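Local coordinates for protein bifunctional autolysin (Staphylococcus aureus subsp. aureus Mu50, PDB 6FXO) that probably hydrolyses the glycan strands of bacterial peptidoglycan as the family 73 N-acetylglucosaminidase part of a two-activity autolysin, at residues Leu4-Thr10 with Tyr237-Tyr243; Tyr26-Gln31 with Ala211-Asp215; Tyr143-Ile149 with Trp169-Ala175. All coordinates share one frame. Residues are numbered along the deposited sequence.

The three contacts join parts of the chain by quite different means. Contact 1 pairs two strands from near the chain ends in a regular ladder of backbone bonds, with one strand well covered and the other largely exposed. Contact 2, nested in the loop that contact 1 closes, joins two irregular loops through two backbone hydrogen bonds, one weak, and a bridging water. Contact 3 is the most buried: a single backbone hydrogen bond crosses it, and most of the contact is made by a histidine, a tryptophan and small aliphatic groups. Contacts 1 and 2 lie with centres 24 Å apart, whereas contact 3 lies across the chain's centre from both. No secondary-structure element is shared among them.

Contact 1. Residues Leu4-Thr10 with Tyr237-Tyr243; sequences LIKYNQT and YFDIPQY
I240 lays its CD1 over I5 and Y7, 3.5 Å from I5 CG2 and 3.8 Å from Y7 CE1; its m,t rotamer lies on the sheet face that F238 and Q242 share with I5, Y7 and Q9. Strands 4-9 and 237-242, both extended, run parallel (axes 4.5 Å apart at closest, 23° between directions) in register L4-Y237 to Q9-Q242; T10 (phi/psi -61/-32) turns out of the extended conformation. Backbone hydrogen bonds pass between them, donor first: F238 N to L4 O, K6 N to F238 O, I240 N to K6 O and T10 N to Q242 O, each 3.0 Å; N8 N to I240 O, 3.1 Å; Q242 N to N8 O, 2.6 Å. T10 OG1 (chi1 p) adds a hydrogen bond to Q242 O at 2.7 Å. P241 suits its place, its nitrogen not being needed by this ladder. On the other face L4 CD2 lies 4.0 Å from Y237 CE1, at the ring edge. There D239 makes salt bridges with R66 and K197; K6 NZ, 4.3 Å from D239 OD2, does not. Aliphatic I240 suits the buried side, polar K6 the exposed strand. A two-stranded parallel beta-sheet thus joins the ends of a mainly helical chain.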
loop_
_atom_site.group_PDB
_atom_site.type_symbol
_atom_site.label_atom_id
_atom_site.label_comp_id
_atom_site.label_asym_id
_atom_site.label_seq_id
_atom_site.Cartn_x
_atom_site.Cartn_y
_atom_site.Cartn_z
ATOM N N LEU A 4 -10.673 9.637 -13.176
ATOM C CA LEU A 4 -9.670 10.336 -13.965
ATOM C C LEU A 4 -8.485 9.331 -14.102
ATOM O O LEU A 4 -7.775 9.087 -13.120
ATOM C CB LEU A 4 -9.170 11.646 -13.304
ATOM C CG LEU A 4 -8.047 12.351 -14.013
ATOM C CD1 LEU A 4 -8.490 12.759 -15.403
ATOM C CD2 LEU A 4 -7.637 13.579 -13.227
ATOM N N ILE A 5 -8.315 8.746 -15.303
ATOM C CA ILE A 5 -7.239 7.780 -15.585
ATOM C C ILE A 5 -6.185 8.231 -16.604
ATOM O O ILE A 5 -6.459 8.611 -17.746
ATOM C CB ILE A 5 -7.841 6.453 -16.104
ATOM C CG1 ILE A 5 -9.020 6.063 -15.157
ATOM C CG2 ILE A 5 -6.684 5.308 -16.295
ATOM C CD1 ILE A 5 -9.508 4.598 -15.419
ATOM N N LYS A 6 -4.976 8.142 -16.184
ATOM C CA LYS A 6 -3.903 8.511 -17.018
ATOM C C LYS A 6 -3.296 7.202 -17.629
ATOM O O LYS A 6 -3.180 6.192 -16.939
ATOM C CB LYS A 6 -2.845 9.199 -16.153
ATOM C CG LYS A 6 -1.758 9.835 -16.981
ATOM C CD LYS A 6 -0.453 9.617 -16.303
ATOM C CE LYS A 6 0.698 10.115 -17.111
ATOM N NZ LYS A 6 1.932 9.867 -16.363
ATOM N N TYR A 7 -2.949 7.231 -18.898
ATOM C CA TYR A 7 -2.356 6.059 -19.591
ATOM C C TYR A 7 -0.939 6.382 -20.154
ATOM O O TYR A 7 -0.817 7.210 -21.053
ATOM C CB TYR A 7 -3.226 5.564 -20.753
ATOM C CG TYR A 7 -4.610 5.094 -20.364
ATOM C CD1 TYR A 7 -4.867 3.750 -20.115
ATOM C CD2 TYR A 7 -5.670 5.986 -20.270
ATOM C CE1 TYR A 7 -6.142 3.307 -19.784
ATOM C CE2 TYR A 7 -6.949 5.553 -19.950
ATOM C CZ TYR A 7 -7.178 4.214 -19.703
ATOM O OH TYR A 7 -8.434 3.814 -19.329
ATOM N N ASN A 8 0.127 5.734 -19.610
ATOM C CA ASN A 8 1.504 5.946 -20.050
ATOM C C ASN A 8 1.898 4.879 -21.069
ATOM O O ASN A 8 2.109 3.730 -20.707
ATOM C CB ASN A 8 2.459 5.973 -18.827
ATOM C CG ASN A 8 3.730 5.150 -18.927
ATOM O OD1 ASN A 8 4.649 5.535 -19.656
ATOM N ND2 ASN A 8 3.895 4.045 -18.179
ATOM N N GLN A 9 1.982 5.258 -22.348
ATOM C CA GLN A 9 2.354 4.303 -23.377
ATOM C C GLN A 9 3.838 4.136 -23.539
ATOM O O GLN A 9 4.485 4.961 -24.181
ATOM C CB GLN A 9 1.729 4.711 -24.724
ATOM C CG GLN A 9 0.457 3.950 -25.061
ATOM C CD GLN A 9 -0.595 4.867 -25.634
ATOM O OE1 GLN A 9 -0.740 5.011 -26.851
ATOM N NE2 GLN A 9 -1.339 5.525 -24.740
ATOM N N THR A 10 4.390 3.071 -22.952
ATOM C CA THR A 10 5.821 2.850 -23.073
ATOM C C THR A 10 6.182 2.674 -24.546
ATOM O O THR A 10 7.273 3.039 -24.978
ATOM C CB THR A 10 6.218 1.601 -22.267
ATOM O OG1 THR A 10 5.425 0.497 -22.711
ATOM C CG2 THR A 10 6.043 1.796 -20.770
ATOM N N TYR A 237 -8.211 8.419 -8.987
ATOM C CA TYR A 237 -7.003 8.694 -9.745
ATOM C C TYR A 237 -6.265 7.453 -10.049
ATOM O O TYR A 237 -5.753 6.745 -9.134
ATOM C CB TYR A 237 -6.112 9.760 -9.056
ATOM C CG TYR A 237 -6.851 11.029 -8.684
ATOM C CD1 TYR A 237 -7.029 12.054 -9.607
ATOM C CD2 TYR A 237 -7.377 11.201 -7.414
ATOM C CE1 TYR A 237 -7.719 13.211 -9.276
ATOM C CE2 TYR A 237 -8.068 12.358 -7.070
ATOM C CZ TYR A 237 -8.237 13.360 -8.003
ATOM O OH TYR A 237 -8.926 14.503 -7.669
ATOM N N PHE A 238 -6.208 7.173 -11.359
ATOM C CA PHE A 238 -5.507 5.943 -11.744
ATOM C C PHE A 238 -4.418 6.180 -12.739
ATOM O O PHE A 238 -4.398 7.196 -13.414
ATOM C CB PHE A 238 -6.572 4.924 -12.219
ATOM C CG PHE A 238 -7.594 4.473 -11.201
ATOM C CD1 PHE A 238 -8.720 5.284 -10.901
ATOM C CD2 PHE A 238 -7.524 3.231 -10.604
ATOM C CE1 PHE A 238 -9.719 4.835 -10.029
ATOM C CE2 PHE A 238 -8.534 2.771 -9.735
ATOM C CZ PHE A 238 -9.622 3.581 -9.447
ATOM N N ASP A 239 -3.481 5.189 -12.865
ATOM C CA ASP A 239 -2.332 5.314 -13.791
ATOM C C ASP A 239 -1.975 3.947 -14.296
ATOM O O ASP A 239 -1.413 3.165 -13.550
ATOM C CB ASP A 239 -1.139 5.838 -12.958
ATOM C CG ASP A 239 0.082 6.395 -13.680
ATOM O OD1 ASP A 239 0.419 5.880 -14.770
ATOM O OD2 ASP A 239 0.777 7.254 -13.090
ATOM N N ILE A 240 -2.288 3.680 -15.560
ATOM C CA ILE A 240 -2.069 2.458 -16.256
ATOM C C ILE A 240 -0.962 2.436 -17.338
ATOM O O ILE A 240 -1.021 3.155 -18.333
ATOM C CB ILE A 240 -3.458 2.046 -16.840
ATOM C CG1 ILE A 240 -4.559 2.071 -15.733
ATOM C CG2 ILE A 240 -3.404 0.674 -17.501
ATOM C CD1 ILE A 240 -5.998 1.879 -16.274
ATOM N N PRO A 241 0.095 1.676 -17.095
ATOM C CA PRO A 241 1.182 1.573 -18.086
ATOM C C PRO A 241 0.662 0.936 -19.369
ATOM O O PRO A 241 -0.176 0.042 -19.249
ATOM C CB PRO A 241 2.192 0.627 -17.421
ATOM C CG PRO A 241 1.903 0.733 -15.940
ATOM C CD PRO A 241 0.404 0.906 -15.865
ATOM N N GLN A 242 1.121 1.319 -20.574
ATOM C CA GLN A 242 0.546 0.621 -21.721
ATOM C C GLN A 242 1.666 0.026 -22.552
ATOM O O GLN A 242 2.710 0.655 -22.715
ATOM C CB GLN A 242 -0.300 1.554 -22.603
ATOM C CG GLN A 242 -1.621 2.025 -22.002
ATOM C CD GLN A 242 -2.658 2.258 -23.080
ATOM O OE1 GLN A 242 -2.597 3.227 -23.838
ATOM N NE2 GLN A 242 -3.682 1.410 -23.124
ATOM N N TYR A 243 1.453 -1.190 -23.063
ATOM C CA TYR A 243 2.473 -1.832 -23.883
ATOM C C TYR A 243 1.847 -2.094 -25.246
ATOM O O TYR A 243 0.684 -2.495 -25.295
ATOM C CB TYR A 243 2.914 -3.185 -23.257
ATOM C CG TYR A 243 3.314 -3.178 -21.787
ATOM C CD1 TYR A 243 4.562 -2.733 -21.387
ATOM C CD2 TYR A 243 2.448 -3.651 -20.810
ATOM C CE1 TYR A 243 4.945 -2.758 -20.056
ATOM C CE2 TYR A 243 2.822 -3.686 -19.463
ATOM C CZ TYR A 243 4.065 -3.245 -19.099
ATOM O OH TYR A 243 4.404 -3.348 -17.786
#

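Contact 2. Residues Tyr26-Gln31 with Ala211-Asp215; sequences YKPQVQ and ATDVD
Backbone hydrogen bonds set the pairing of these two irregular segments: Q29 N donates to T212 O at 3.1 Å, and V214 N makes a weak bond to Q29 O at 3.4 Å. CA-H...O contacts support them, P28 CA to T212 O at 3.3 Å and D213 CA to Q29 O at 3.5 Å. P28 (phi/psi -63/143, polyproline-like) and Q29 (-110/156) are extended. Among van der Waals contacts, T212 (chi1 p) turns its small methyl CG2 to 3.2 Å from K27 O, and Q29 CG (chi1 m) lies 3.5 Å from T212 OG1. The compact apolar pair P28 CB and V214 CG1 meets at 3.8 Å. One water joins both segments, accepting from Q31 N (3.1 Å) and donating to D213 OD1 (2.9 Å) and D215 OD2 (2.7 Å). Aspartate suits its place at D213, since D213 OD1 also accepts D215 N at 2.9 Å in a capping bond. That turn leads into helix 216-231; R199 of helix 195-200 touches P28 and V214, while helix 42-49 meets V30 and V214.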
loop_
_atom_site.group_PDB
_atom_site.type_symbol
_atom_site.label_atom_id
_atom_site.label_comp_id
_atom_site.label_asym_id
_atom_site.label_seq_id
_atom_site.Cartn_x
_atom_site.Cartn_y
_atom_site.Cartn_z
ATOM N N TYR A 26 16.966 -11.915 -8.807
ATOM C CA TYR A 26 16.027 -12.154 -7.729
ATOM C C TYR A 26 14.804 -12.640 -8.458
ATOM O O TYR A 26 13.879 -11.902 -8.764
ATOM C CB TYR A 26 15.813 -10.908 -6.872
ATOM C CG TYR A 26 16.727 -10.985 -5.673
ATOM C CD1 TYR A 26 16.220 -11.203 -4.401
ATOM C CD2 TYR A 26 18.104 -10.913 -5.819
ATOM C CE1 TYR A 26 17.062 -11.347 -3.305
ATOM C CE2 TYR A 26 18.955 -11.057 -4.733
ATOM C CZ TYR A 26 18.430 -11.274 -3.475
ATOM O OH TYR A 26 19.272 -11.418 -2.399
ATOM N N LYS A 27 14.847 -13.923 -8.714
ATOM C CA LYS A 27 13.814 -14.698 -9.422
ATOM C C LYS A 27 12.447 -14.714 -8.788
ATOM O O LYS A 27 12.253 -14.867 -7.570
ATOM C CB LYS A 27 14.286 -16.178 -9.558
ATOM C CG LYS A 27 15.799 -16.431 -9.720
ATOM C CD LYS A 27 16.669 -16.395 -8.406
ATOM C CE LYS A 27 16.834 -17.638 -7.541
ATOM N NZ LYS A 27 17.830 -17.431 -6.409
ATOM N N PRO A 28 11.480 -14.482 -9.669
ATOM C CA PRO A 28 10.052 -14.456 -9.250
ATOM C C PRO A 28 9.428 -15.747 -8.677
ATOM O O PRO A 28 9.712 -16.822 -9.211
ATOM C CB PRO A 28 9.313 -14.075 -10.535
ATOM C CG PRO A 28 10.391 -13.539 -11.482
ATOM C CD PRO A 28 11.620 -14.289 -11.122
ATOM N N GLN A 29 8.517 -15.641 -7.660
ATOM C CA GLN A 29 7.842 -16.766 -7.047
ATOM C C GLN A 29 6.343 -16.876 -7.351
ATOM O O GLN A 29 5.693 -15.890 -7.712
ATOM C CB GLN A 29 8.120 -16.780 -5.516
ATOM C CG GLN A 29 9.594 -16.622 -5.055
ATOM C CD GLN A 29 10.554 -17.671 -5.596
ATOM O OE1 GLN A 29 10.932 -18.640 -4.945
ATOM N NE2 GLN A 29 10.868 -17.469 -6.866
ATOM N N VAL A 30 5.808 -18.100 -7.238
ATOM C CA VAL A 30 4.404 -18.353 -7.490
ATOM C C VAL A 30 3.893 -19.337 -6.452
ATOM O O VAL A 30 4.310 -20.489 -6.401
ATOM C CB VAL A 30 4.118 -18.805 -8.949
ATOM C CG1 VAL A 30 4.864 -20.089 -9.294
ATOM C CG2 VAL A 30 2.619 -18.967 -9.174
ATOM N N GLN A 31 3.002 -18.833 -5.596
ATOM C CA GLN A 31 2.349 -19.548 -4.511
ATOM C C GLN A 31 1.222 -20.328 -5.131
ATOM O O GLN A 31 0.079 -19.884 -5.020
ATOM C CB GLN A 31 1.703 -18.559 -3.526
ATOM C CG GLN A 31 2.530 -18.063 -2.366
ATOM C CD GLN A 31 1.656 -17.454 -1.288
ATOM O OE1 GLN A 31 1.363 -18.090 -0.271
ATOM N NE2 GLN A 31 1.182 -16.215 -1.484
ATOM N N ALA A 211 8.770 -7.162 -4.431
ATOM C CA ALA A 211 8.772 -8.547 -3.994
ATOM C C ALA A 211 8.839 -9.466 -5.184
ATOM O O ALA A 211 8.559 -9.045 -6.305
ATOM C CB ALA A 211 7.515 -8.847 -3.186
ATOM N N THR A 212 9.205 -10.722 -4.939
ATOM C CA THR A 212 9.301 -11.678 -6.015
ATOM C C THR A 212 7.985 -12.228 -6.509
ATOM O O THR A 212 7.874 -12.575 -7.679
ATOM C CB THR A 212 10.350 -12.766 -5.689
ATOM O OG1 THR A 212 10.165 -13.269 -4.353
ATOM C CG2 THR A 212 11.771 -12.244 -5.846
ATOM N N ASP A 213 6.984 -12.300 -5.629
ATOM C CA ASP A 213 5.671 -12.820 -6.017
ATOM C C ASP A 213 5.058 -11.999 -7.148
ATOM O O ASP A 213 4.893 -10.797 -7.028
ATOM C CB ASP A 213 4.740 -12.644 -4.831
ATOM C CG ASP A 213 3.595 -13.610 -4.762
ATOM O OD1 ASP A 213 2.935 -13.824 -5.811
ATOM O OD2 ASP A 213 3.286 -14.065 -3.646
ATOM N N VAL A 214 4.622 -12.651 -8.193
ATOM C CA VAL A 214 4.029 -12.049 -9.333
ATOM C C VAL A 214 2.683 -11.609 -9.126
ATOM O O VAL A 214 2.147 -10.859 -9.960
ATOM C CB VAL A 214 4.122 -13.054 -10.503
ATOM C CG1 VAL A 214 5.604 -13.490 -10.684
ATOM C CG2 VAL A 214 3.227 -14.290 -10.206
ATOM N N ASP A 215 2.081 -12.087 -8.011
ATOM C CA ASP A 215 0.725 -11.754 -7.624
ATOM C C ASP A 215 0.655 -10.673 -6.560
ATOM O O ASP A 215 -0.457 -10.246 -6.207
ATOM C CB ASP A 215 -0.084 -13.015 -7.181
ATOM C CG ASP A 215 -0.535 -13.851 -8.358
ATOM O OD1 ASP A 215 -1.350 -13.337 -9.188
ATOM O OD2 ASP A 215 -0.124 -15.035 -8.434
HETATM O O HOH W 1 1.617 -16.248 -6.704
#

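Contact 3. Residues Tyr143-Ile149 with Trp169-Ala175; sequences YHNVFGI and WDTVSKA
H144 takes chi1 m with chi2 -100°, which turns one face of its imidazole to V172 (chi1 t): V172 CG2 sits 4.1 Å from the ring centroid and 18° off the normal, a CH-pi contact. ND1 hydrogen-bonds to A125 O, so histidine offers a flat aromatic face to V172 and a ring nitrogen to A125. Y143 and H144 are extended, and H144 N donates to W169 O at 2.6 Å, the one hydrogen bond across the segments. W169 (chi1 -51°, chi2 -28°) turns its indole back along residues 144-149: CE3 comes 3.1 Å from H144 O, CZ3 lies 3.8 Å from N145 ND2, and CH2 meets I149 CG1 (m,m) at 3.8 Å. The N145 OD1 to I149 N hydrogen bond (3.1 Å) spans the turn in which G148 has phi +69°, easily adopted by glycine. T171 occupies the N-cap position of helix 172-180 but makes no side-chain capping bond; D170 OD2 (chi1 p) accepts T171 OG1 at 2.8 Å and forms a salt bridge with K174 NZ at 3.0 Å. Small A175 lets the loop come close, its CB 3.6 Å from H144 CB. This loop across a helix start builds part of the helical, lysozyme-like domain of glycoside hydrolase family 73.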
loop_
_atom_site.group_PDB
_atom_site.type_symbol
_atom_site.label_atom_id
_atom_site.label_comp_id
_atom_site.label_asym_id
_atom_site.label_seq_id
_atom_site.Cartn_x
_atom_site.Cartn_y
_atom_site.Cartn_z
ATOM N N TYR A 143 2.358 5.754 25.914
ATOM C CA TYR A 143 2.821 6.402 24.691
ATOM C C TYR A 143 2.363 5.376 23.577
ATOM O O TYR A 143 2.217 4.209 23.906
ATOM C CB TYR A 143 4.342 6.682 24.842
ATOM C CG TYR A 143 4.671 7.681 25.950
ATOM C CD1 TYR A 143 4.687 7.304 27.295
ATOM C CD2 TYR A 143 4.961 9.010 25.664
ATOM C CE1 TYR A 143 4.978 8.209 28.305
ATOM C CE2 TYR A 143 5.259 9.929 26.666
ATOM C CZ TYR A 143 5.262 9.525 27.990
ATOM O OH TYR A 143 5.542 10.432 28.991
ATOM N N HIS A 144 2.129 5.798 22.302
ATOM C CA HIS A 144 1.672 4.938 21.178
ATOM C C HIS A 144 2.450 4.800 19.846
ATOM O O HIS A 144 3.301 5.618 19.534
ATOM C CB HIS A 144 0.256 5.426 20.831
ATOM C CG HIS A 144 -0.691 5.412 21.968
ATOM N ND1 HIS A 144 -1.614 4.388 22.144
ATOM C CD2 HIS A 144 -0.867 6.276 22.997
ATOM C CE1 HIS A 144 -2.306 4.642 23.248
ATOM N NE2 HIS A 144 -1.879 5.762 23.779
ATOM N N ASN A 145 2.094 3.757 19.036
ATOM C CA ASN A 145 2.757 3.528 17.763
ATOM C C ASN A 145 1.862 2.828 16.808
ATOM O O ASN A 145 1.744 1.601 16.878
ATOM C CB ASN A 145 3.904 2.611 17.949
ATOM C CG ASN A 145 5.047 3.004 17.115
ATOM O OD1 ASN A 145 4.944 3.152 15.881
ATOM N ND2 ASN A 145 6.171 3.114 17.700
ATOM N N VAL A 146 1.214 3.568 15.931
ATOM C CA VAL A 146 0.360 2.804 15.032
ATOM C C VAL A 146 1.047 2.352 13.734
ATOM O O VAL A 146 0.411 1.711 12.889
ATOM C CB VAL A 146 -0.940 3.578 14.784
ATOM C CG1 VAL A 146 -1.633 3.880 16.105
ATOM C CG2 VAL A 146 -0.662 4.869 14.021
ATOM N N PHE A 147 2.328 2.660 13.561
ATOM C CA PHE A 147 3.025 2.270 12.333
ATOM C C PHE A 147 4.246 1.319 12.382
ATOM O O PHE A 147 4.921 1.168 11.372
ATOM C CB PHE A 147 3.384 3.515 11.499
ATOM C CG PHE A 147 2.237 4.057 10.683
ATOM C CD1 PHE A 147 1.567 5.196 11.077
ATOM C CD2 PHE A 147 1.814 3.412 9.527
ATOM C CE1 PHE A 147 0.497 5.685 10.337
ATOM C CE2 PHE A 147 0.756 3.900 8.798
ATOM C CZ PHE A 147 0.094 5.032 9.201
ATOM N N GLY A 148 4.536 0.709 13.530
ATOM C CA GLY A 148 5.657 -0.186 13.635
ATOM C C GLY A 148 6.954 0.573 13.527
ATOM O O GLY A 148 7.959 -0.047 13.200
ATOM N N ILE A 149 6.953 1.913 13.839
ATOM C CA ILE A 149 8.215 2.643 13.719
ATOM C C ILE A 149 9.298 2.066 14.617
ATOM O O ILE A 149 9.063 1.817 15.801
ATOM C CB ILE A 149 7.975 4.134 14.075
ATOM C CG1 ILE A 149 6.795 4.707 13.279
ATOM C CG2 ILE A 149 9.245 4.946 13.840
ATOM C CD1 ILE A 149 6.986 4.697 11.776
ATOM N N TRP A 169 4.256 10.794 21.350
ATOM C CA TRP A 169 3.029 10.140 20.915
ATOM C C TRP A 169 2.286 9.545 22.090
ATOM O O TRP A 169 2.053 8.350 22.179
ATOM C CB TRP A 169 3.303 9.087 19.816
ATOM C CG TRP A 169 4.150 9.527 18.600
ATOM C CD1 TRP A 169 4.281 10.785 18.067
ATOM C CD2 TRP A 169 4.942 8.665 17.771
ATOM N NE1 TRP A 169 5.102 10.749 16.976
ATOM C CE2 TRP A 169 5.519 9.460 16.766
ATOM C CE3 TRP A 169 5.217 7.294 17.780
ATOM C CZ2 TRP A 169 6.358 8.934 15.779
ATOM C CZ3 TRP A 169 6.044 6.773 16.808
ATOM C CH2 TRP A 169 6.603 7.586 15.823
ATOM N N ASP A 170 1.890 10.433 22.981
ATOM C CA ASP A 170 1.154 10.146 24.214
ATOM C C ASP A 170 -0.328 9.877 23.980
ATOM O O ASP A 170 -1.026 9.422 24.885
ATOM C CB ASP A 170 1.347 11.282 25.244
ATOM C CG ASP A 170 0.949 12.671 24.773
ATOM O OD1 ASP A 170 1.830 13.406 24.280
ATOM O OD2 ASP A 170 -0.238 13.026 24.906
ATOM N N THR A 171 -0.804 10.151 22.763
ATOM C CA THR A 171 -2.209 9.937 22.430
ATOM C C THR A 171 -2.308 9.342 21.035
ATOM O O THR A 171 -1.391 9.499 20.232
ATOM C CB THR A 171 -2.968 11.267 22.481
ATOM O OG1 THR A 171 -2.514 12.025 23.602
ATOM C CG2 THR A 171 -4.468 11.068 22.584
ATOM N N VAL A 172 -3.431 8.684 20.741
ATOM C CA VAL A 172 -3.603 8.077 19.424
ATOM C C VAL A 172 -3.616 8.999 18.199
ATOM O O VAL A 172 -3.068 8.616 17.168
ATOM C CB VAL A 172 -4.859 7.180 19.449
ATOM C CG1 VAL A 172 -4.944 6.341 18.178
ATOM C CG2 VAL A 172 -4.858 6.289 20.685
ATOM N N SER A 173 -4.212 10.203 18.292
ATOM C CA SER A 173 -4.208 11.061 17.109
ATOM C C SER A 173 -2.795 11.463 16.766
ATOM O O SER A 173 -2.450 11.669 15.606
ATOM C CB SER A 173 -5.064 12.303 17.347
ATOM O OG SER A 173 -4.678 13.388 16.516
ATOM N N LYS A 174 -1.991 11.557 17.813
ATOM C CA LYS A 174 -0.583 11.926 17.807
ATOM C C LYS A 174 0.305 10.834 17.227
ATOM O O LYS A 174 1.174 11.150 16.416
ATOM C CB LYS A 174 -0.107 12.283 19.236
ATOM C CG LYS A 174 -0.569 13.654 19.751
ATOM C CD LYS A 174 -0.219 13.886 21.244
ATOM C CE LYS A 174 -0.615 15.268 21.739
ATOM N NZ LYS A 174 -0.307 15.493 23.185
ATOM N N ALA A 175 0.114 9.552 17.637
ATOM C CA ALA A 175 0.975 8.542 17.055
ATOM C C ALA A 175 0.705 8.525 15.568
ATOM O O ALA A 175 1.601 8.298 14.755
ATOM C CB ALA A 175 0.684 7.182 17.661
#